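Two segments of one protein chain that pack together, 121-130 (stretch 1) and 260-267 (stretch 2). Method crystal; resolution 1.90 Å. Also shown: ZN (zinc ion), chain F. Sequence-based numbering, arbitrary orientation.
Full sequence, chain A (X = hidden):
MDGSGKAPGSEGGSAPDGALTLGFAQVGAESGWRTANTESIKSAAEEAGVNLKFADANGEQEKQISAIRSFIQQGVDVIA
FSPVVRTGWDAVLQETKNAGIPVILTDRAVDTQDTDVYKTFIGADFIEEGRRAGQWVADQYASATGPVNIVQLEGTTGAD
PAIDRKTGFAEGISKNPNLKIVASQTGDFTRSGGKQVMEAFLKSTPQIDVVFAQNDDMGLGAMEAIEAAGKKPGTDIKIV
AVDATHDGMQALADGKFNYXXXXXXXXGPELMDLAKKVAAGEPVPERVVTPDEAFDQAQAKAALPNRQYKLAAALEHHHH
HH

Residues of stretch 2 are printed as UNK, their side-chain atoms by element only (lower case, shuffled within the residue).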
ATOM      1  N   PHE A 121      13.132   4.139  -7.223  1.00 30.60           N
ATOM      2  CA  PHE A 121      11.705   4.096  -7.040  1.00 30.42           C
ATOM      3  C   PHE A 121      11.445   3.516  -5.656  1.00 28.16           C
ATOM      4  O   PHE A 121      12.008   2.481  -5.318  1.00 31.02           O
ATOM      5  CB  PHE A 121      11.043   3.164  -8.081  1.00 31.93           C
ATOM      6  CG  PHE A 121       9.631   2.832  -7.741  1.00 35.16           C
ATOM      7  CD1 PHE A 121       8.678   3.839  -7.681  1.00 38.40           C
ATOM      8  CD2 PHE A 121       9.273   1.563  -7.399  1.00 40.80           C
ATOM      9  CE1 PHE A 121       7.381   3.563  -7.324  1.00 37.78           C
ATOM     10  CE2 PHE A 121       7.946   1.268  -7.050  1.00 41.95           C
ATOM     11  CZ  PHE A 121       6.993   2.288  -7.020  1.00 38.13           C
ATOM     12  N   ILE A 122      10.590   4.161  -4.904  1.00 27.28           N
ATOM     13  CA  ILE A 122      10.137   3.726  -3.604  1.00 29.84           C
ATOM     14  C   ILE A 122       8.625   3.619  -3.595  1.00 28.30           C
ATOM     15  O   ILE A 122       7.928   4.640  -3.711  1.00 30.24           O
ATOM     16  CB  ILE A 122      10.487   4.745  -2.481  1.00 33.62           C
ATOM     17  CG1 ILE A 122      11.899   5.277  -2.594  1.00 34.84           C
ATOM     18  CG2 ILE A 122      10.322   4.062  -1.142  1.00 35.47           C
ATOM     19  CD1 ILE A 122      12.062   6.539  -1.783  1.00 38.31           C
ATOM     20  N   GLY A 123       8.088   2.417  -3.434  1.00 27.35           N
ATOM     21  CA  GLY A 123       6.621   2.269  -3.339  1.00 30.11           C
ATOM     22  C   GLY A 123       6.185   0.905  -2.851  1.00 31.46           C
ATOM     23  O   GLY A 123       7.010   0.021  -2.757  1.00 29.38           O
ATOM     24  N   ALA A 124       4.886   0.756  -2.584  1.00 32.06           N
ATOM     25  CA  ALA A 124       4.352  -0.477  -2.050  1.00 34.43           C
ATOM     26  C   ALA A 124       4.286  -1.536  -3.131  1.00 33.41           C
ATOM     27  O   ALA A 124       4.216  -1.209  -4.311  1.00 30.17           O
ATOM     28  CB  ALA A 124       2.974  -0.267  -1.460  1.00 31.80           C
ATOM     29  N   ASP A 125       4.339  -2.793  -2.696  1.00 30.98           N
ATOM     30  CA  ASP A 125       4.218  -3.949  -3.549  1.00 29.42           C
ATOM     31  C   ASP A 125       2.880  -4.702  -3.346  1.00 27.62           C
ATOM     32  O   ASP A 125       2.722  -5.501  -2.400  1.00 26.68           O
ATOM     33  CB  ASP A 125       5.350  -4.879  -3.198  1.00 30.93           C
ATOM     34  CG  ASP A 125       5.533  -6.027  -4.212  1.00 32.92           C
ATOM     35  OD1 ASP A 125       4.611  -6.341  -4.995  1.00 29.01           O
ATOM     36  OD2 ASP A 125       6.618  -6.630  -4.180  1.00 34.75           O
ATOM     37  N   PHE A 126       1.927  -4.500  -4.246  1.00 24.12           N
ATOM     38  CA  PHE A 126       0.614  -5.099  -4.054  1.00 25.03           C
ATOM     39  C   PHE A 126       0.584  -6.604  -4.311  1.00 23.42           C
ATOM     40  O   PHE A 126      -0.242  -7.311  -3.719  1.00 29.02           O
ATOM     41  CB  PHE A 126      -0.384  -4.435  -4.981  1.00 27.04           C
ATOM     42  CG  PHE A 126      -0.497  -2.953  -4.788  1.00 29.93           C
ATOM     43  CD1 PHE A 126      -0.668  -2.407  -3.521  1.00 33.87           C
ATOM     44  CD2 PHE A 126      -0.427  -2.093  -5.881  1.00 36.66           C
ATOM     45  CE1 PHE A 126      -0.802  -1.052  -3.345  1.00 34.45           C
ATOM     46  CE2 PHE A 126      -0.519  -0.730  -5.710  1.00 35.66           C
ATOM     47  CZ  PHE A 126      -0.737  -0.221  -4.446  1.00 36.83           C
ATOM     48  N   ILE A 127       1.447  -7.098  -5.191  1.00 24.33           N
ATOM     49  CA  ILE A 127       1.543  -8.540  -5.430  1.00 25.06           C
ATOM     50  C   ILE A 127       1.984  -9.183  -4.131  1.00 25.36           C
ATOM     51  O   ILE A 127       1.417 -10.147  -3.691  1.00 24.80           O
ATOM     52  CB  ILE A 127       2.530  -8.885  -6.563  1.00 28.70           C
ATOM     53  CG1 ILE A 127       2.036  -8.344  -7.897  1.00 32.44           C
ATOM     54  CG2 ILE A 127       2.774 -10.398  -6.602  1.00 29.26           C
ATOM     55  CD1 ILE A 127       2.992  -8.549  -9.033  1.00 34.44           C
ATOM     56  N   GLU A 128       3.012  -8.606  -3.512  1.00 26.89           N
ATOM     57  CA  GLU A 128       3.515  -9.095  -2.239  1.00 25.29           C
ATOM     58  C   GLU A 128       2.415  -9.145  -1.178  1.00 25.38           C
ATOM     59  O   GLU A 128       2.343 -10.104  -0.420  1.00 25.70           O
ATOM     60  CB  GLU A 128       4.703  -8.238  -1.805  1.00 27.86           C
ATOM     61  CG  GLU A 128       5.246  -8.498  -0.419  1.00 28.25           C
ATOM     62  CD  GLU A 128       5.193  -7.225   0.411  1.00 28.18           C
ATOM     63  OE1 GLU A 128       4.204  -7.044   1.177  1.00 29.39           O
ATOM     64  OE2 GLU A 128       6.084  -6.345   0.217  1.00 28.18           O
ATOM     65  N   GLU A 129       1.545  -8.142  -1.101  1.00 24.26           N
ATOM     66  CA  GLU A 129       0.411  -8.187  -0.179  1.00 26.89           C
ATOM     67  C   GLU A 129      -0.470  -9.413  -0.377  1.00 25.20           C
ATOM     68  O   GLU A 129      -0.779 -10.120   0.575  1.00 25.74           O
ATOM     69  CB  GLU A 129      -0.497  -6.931  -0.264  1.00 25.17           C
ATOM     70  CG  GLU A 129       0.182  -5.661   0.294  1.00 28.56           C
ATOM     71  CD  GLU A 129      -0.686  -4.404   0.144  1.00 28.46           C
ATOM     72  OE1 GLU A 129      -1.350  -4.268  -0.934  1.00 26.76           O
ATOM     73  OE2 GLU A 129      -0.685  -3.556   1.106  1.00 25.15           O
ATOM     74  N   GLY A 130      -0.889  -9.634  -1.616  1.00 25.07           N
ATOM     75  CA  GLY A 130      -1.701 -10.793  -1.918  1.00 26.49           C
ATOM     76  C   GLY A 130      -0.951 -12.055  -1.592  1.00 24.97           C
ATOM     77  O   GLY A 130      -1.501 -12.949  -1.031  1.00 26.33           O
ATOM     78  N   UNK A 260      -4.440  -9.788   9.040  1.00 26.02           N
ATOM     79  CA  UNK A 260      -4.301  -8.619   8.195  1.00 25.62           C
ATOM     80  C   UNK A 260      -2.860  -8.466   7.731  1.00 27.50           C
ATOM     81  O   UNK A 260      -1.915  -8.704   8.491  1.00 25.76           O
ATOM     82  c   UNK A 260      -4.339  -6.105   8.202  1.00 36.27           C
ATOM     83  c   UNK A 260      -6.274  -7.383   9.070  1.00 34.29           C
ATOM     84  c   UNK A 260      -4.769  -7.384   8.939  1.00 29.56           C
ATOM     85  c   UNK A 260      -6.752  -6.304  10.023  1.00 38.67           C
ATOM     86  N   UNK A 261      -2.682  -8.107   6.464  1.00 22.01           N
ATOM     87  CA  UNK A 261      -1.388  -7.777   5.910  1.00 22.52           C
ATOM     88  C   UNK A 261      -1.434  -6.386   5.312  1.00 23.08           C
ATOM     89  O   UNK A 261      -2.506  -5.932   4.867  1.00 25.27           O
ATOM     90  c   UNK A 261      -0.916  -8.778   4.817  1.00 25.51           C
ATOM     91  c   UNK A 261      -0.756 -10.156   5.421  1.00 27.39           C
ATOM     92  c   UNK A 261      -1.877  -8.832   3.681  1.00 26.41           C
ATOM     93  N   UNK A 262      -0.291  -5.721   5.248  1.00 23.26           N
ATOM     94  CA  UNK A 262      -0.180  -4.444   4.537  1.00 22.89           C
ATOM     95  C   UNK A 262       1.223  -4.265   4.119  1.00 24.96           C
ATOM     96  O   UNK A 262       2.125  -4.608   4.873  1.00 26.14           O
ATOM     97  c   UNK A 262      -0.570  -1.954   4.663  1.00 27.19           C
ATOM     98  o   UNK A 262      -1.961  -0.855   6.207  1.00 33.09           O
ATOM     99  c   UNK A 262      -0.958  -0.748   5.488  1.00 27.77           C
ATOM    100  c   UNK A 262      -0.597  -3.277   5.416  1.00 24.67           C
ATOM    101  o   UNK A 262      -0.291   0.333   5.376  1.00 29.08           O
ATOM    102  N   UNK A 263       1.432  -3.762   2.903  1.00 24.63           N
ATOM    103  CA  UNK A 263       2.709  -3.272   2.460  1.00 24.52           C
ATOM    104  C   UNK A 263       2.579  -1.748   2.572  1.00 25.94           C
ATOM    105  O   UNK A 263       1.712  -1.141   1.938  1.00 23.45           O
ATOM    106  c   UNK A 263       3.012  -3.651   1.022  1.00 25.20           C
ATOM    107  s   UNK A 263       4.658  -3.141   0.477  1.00 25.19           S
ATOM    108  N   UNK A 264       3.425  -1.131   3.365  1.00 24.63           N
ATOM    109  CA  UNK A 264       3.339   0.310   3.571  1.00 25.16           C
ATOM    110  C   UNK A 264       3.701   1.133   2.319  1.00 25.34           C
ATOM    111  O   UNK A 264       4.474   0.741   1.473  1.00 25.33           O
ATOM    112  c   UNK A 264       3.919   0.370   6.049  1.00 26.64           C
ATOM    113  o   UNK A 264       4.788   0.345   6.903  1.00 30.11           O
ATOM    114  c   UNK A 264       4.296   0.788   4.665  1.00 25.78           C
ATOM    115  n   UNK A 264       2.663   0.100   6.306  1.00 26.19           N
ATOM    116  N   UNK A 265       3.124   2.331   2.237  1.00 29.04           N
ATOM    117  CA  UNK A 265       3.747   3.303   1.349  1.00 31.16           C
ATOM    118  C   UNK A 265       5.078   3.780   1.914  1.00 34.44           C
ATOM    119  O   UNK A 265       5.513   3.411   3.039  1.00 32.46           O
ATOM    120  c   UNK A 265       2.103   2.936   3.084  1.00 28.20           C
ATOM    121  c   UNK A 265       2.747   4.451   1.338  1.00 30.89           C
ATOM    122  c   UNK A 265       2.177   4.413   2.704  1.00 30.60           C
ATOM    123  N   UNK A 266       5.743   4.587   1.121  1.00 32.07           N
ATOM    124  CA  UNK A 266       6.913   5.324   1.563  1.00 34.31           C
ATOM    125  C   UNK A 266       6.587   5.971   2.909  1.00 30.27           C
ATOM    126  O   UNK A 266       5.502   6.513   3.082  1.00 29.62           O
ATOM    127  c   UNK A 266       8.534   8.014  -0.540  1.00 49.73           C
ATOM    128  c   UNK A 266       7.543   8.655   1.609  1.00 52.60           C
ATOM    129  c   UNK A 266       7.131   6.426   0.527  1.00 43.15           C
ATOM    130  c   UNK A 266       8.124   7.511   0.824  1.00 47.76           C
ATOM    131  N   UNK A 267       7.524   5.963   3.842  1.00 30.18           N
ATOM    132  CA  UNK A 267       7.253   6.539   5.183  1.00 30.92           C
ATOM    133  C   UNK A 267       7.754   7.999   5.319  1.00 30.00           C
ATOM    134  O   UNK A 267       7.150   8.820   6.039  1.00 31.40           O
ATOM    135  c   UNK A 267       7.380   4.283   6.432  1.00 34.49           C
ATOM    136  c   UNK A 267       5.853   4.291   6.498  1.00 38.32           C
ATOM    137  c   UNK A 267       7.935   5.692   6.253  1.00 29.42           C
ATOM    138  c   UNK A 267       7.993   3.684   7.692  1.00 36.27           C
TER
HETATM  139 ZN    ZN F 404       5.934  -4.768   1.396  1.00 27.55          ZN
HETATM  140  O   HOH W   1       7.876  -4.258   1.155  1.00 27.60           O

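Position 260 carries four carbons, forked at the first, with one arm two carbons long. None comes near stretch 1. A beta-branched four-carbon chain is isoleucine, Ile260, a buried strand residue.

Position 261 has three carbons, one bearing the other two, and its CA-to-CB bond points toward stretch 1. One branch carbon lies 3.5 Å from Glu129 O, packing against the helix backbone. This is valine, Val261.

Position 262 has three carbons in a row, the third carrying two oxygens, and its CA-to-CB bond points away, in the alternation usual for a strand. Its CA lies 3.6 Å from Glu129 OE2. The carboxylate on a two-carbon spacer makes it glutamate, Glu262.

Position 263 has one carbon followed by one sulfur, and CA-to-CB points toward stretch 1 again. The sulfur sits 2.3 Å from ZN and 3.2 Å from Asp125 N, and the backbone N is 2.8 Å from Glu129 OE2. A single carbon ending in sulfur is cysteine, Cys263.

Position 264 has two carbons, the second bearing one oxygen and one nitrogen, and its CA-to-CB bond points away from stretch 1. Its backbone O touches Ala124 CB at 3.4 Å. The short amide is asparagine, Asn264, whose ND2 donates to Glu262 OE2 at 3.1 Å, a bond within stretch 2 between two side chains whose CA-to-CB bonds both point away.

At position 265 three carbons close a ring onto the backbone N, which marks proline. The CA-to-CB bond of Pro265 points away, although its CA is 5.1 Å from Ala124 CA.

Position 266 has four carbons forked at the second, one of them 4.0 Å from Ile122 CD1. This is leucine, Leu266, the atom being CD1.

Position 267 repeats that four-carbon pattern but makes no contact with stretch 1. It is also leucine, Leu267, and exposed.

The contact runs the helix nearly antiparallel to the strand, at 165°, and centres on Cys263. Its SG accepts a nearly straight hydrogen bond from Asp125 N while binding ZN beside Glu128 OE2, which lies 2.0 Å from the metal; water 1 and one atom from elsewhere in the structure complete the coordination. Asp125 OD1 also caps the helix, accepting from Glu128 N at 3.1 Å. Glu129 OE2 receives Cys263 N, so a helix carboxylate satisfies a strand amide. Ala124 CB, 4.2 Å from Cys263 CB, and the Ile122–Leu266 pair add apolar packing. The rule: one strand residue can engage a helix and its N-cap, backbone N to Glu129, SG to Asp125 N, and SG through ZN to Glu128.

Stretch 2 (260-267) IVECNPLL
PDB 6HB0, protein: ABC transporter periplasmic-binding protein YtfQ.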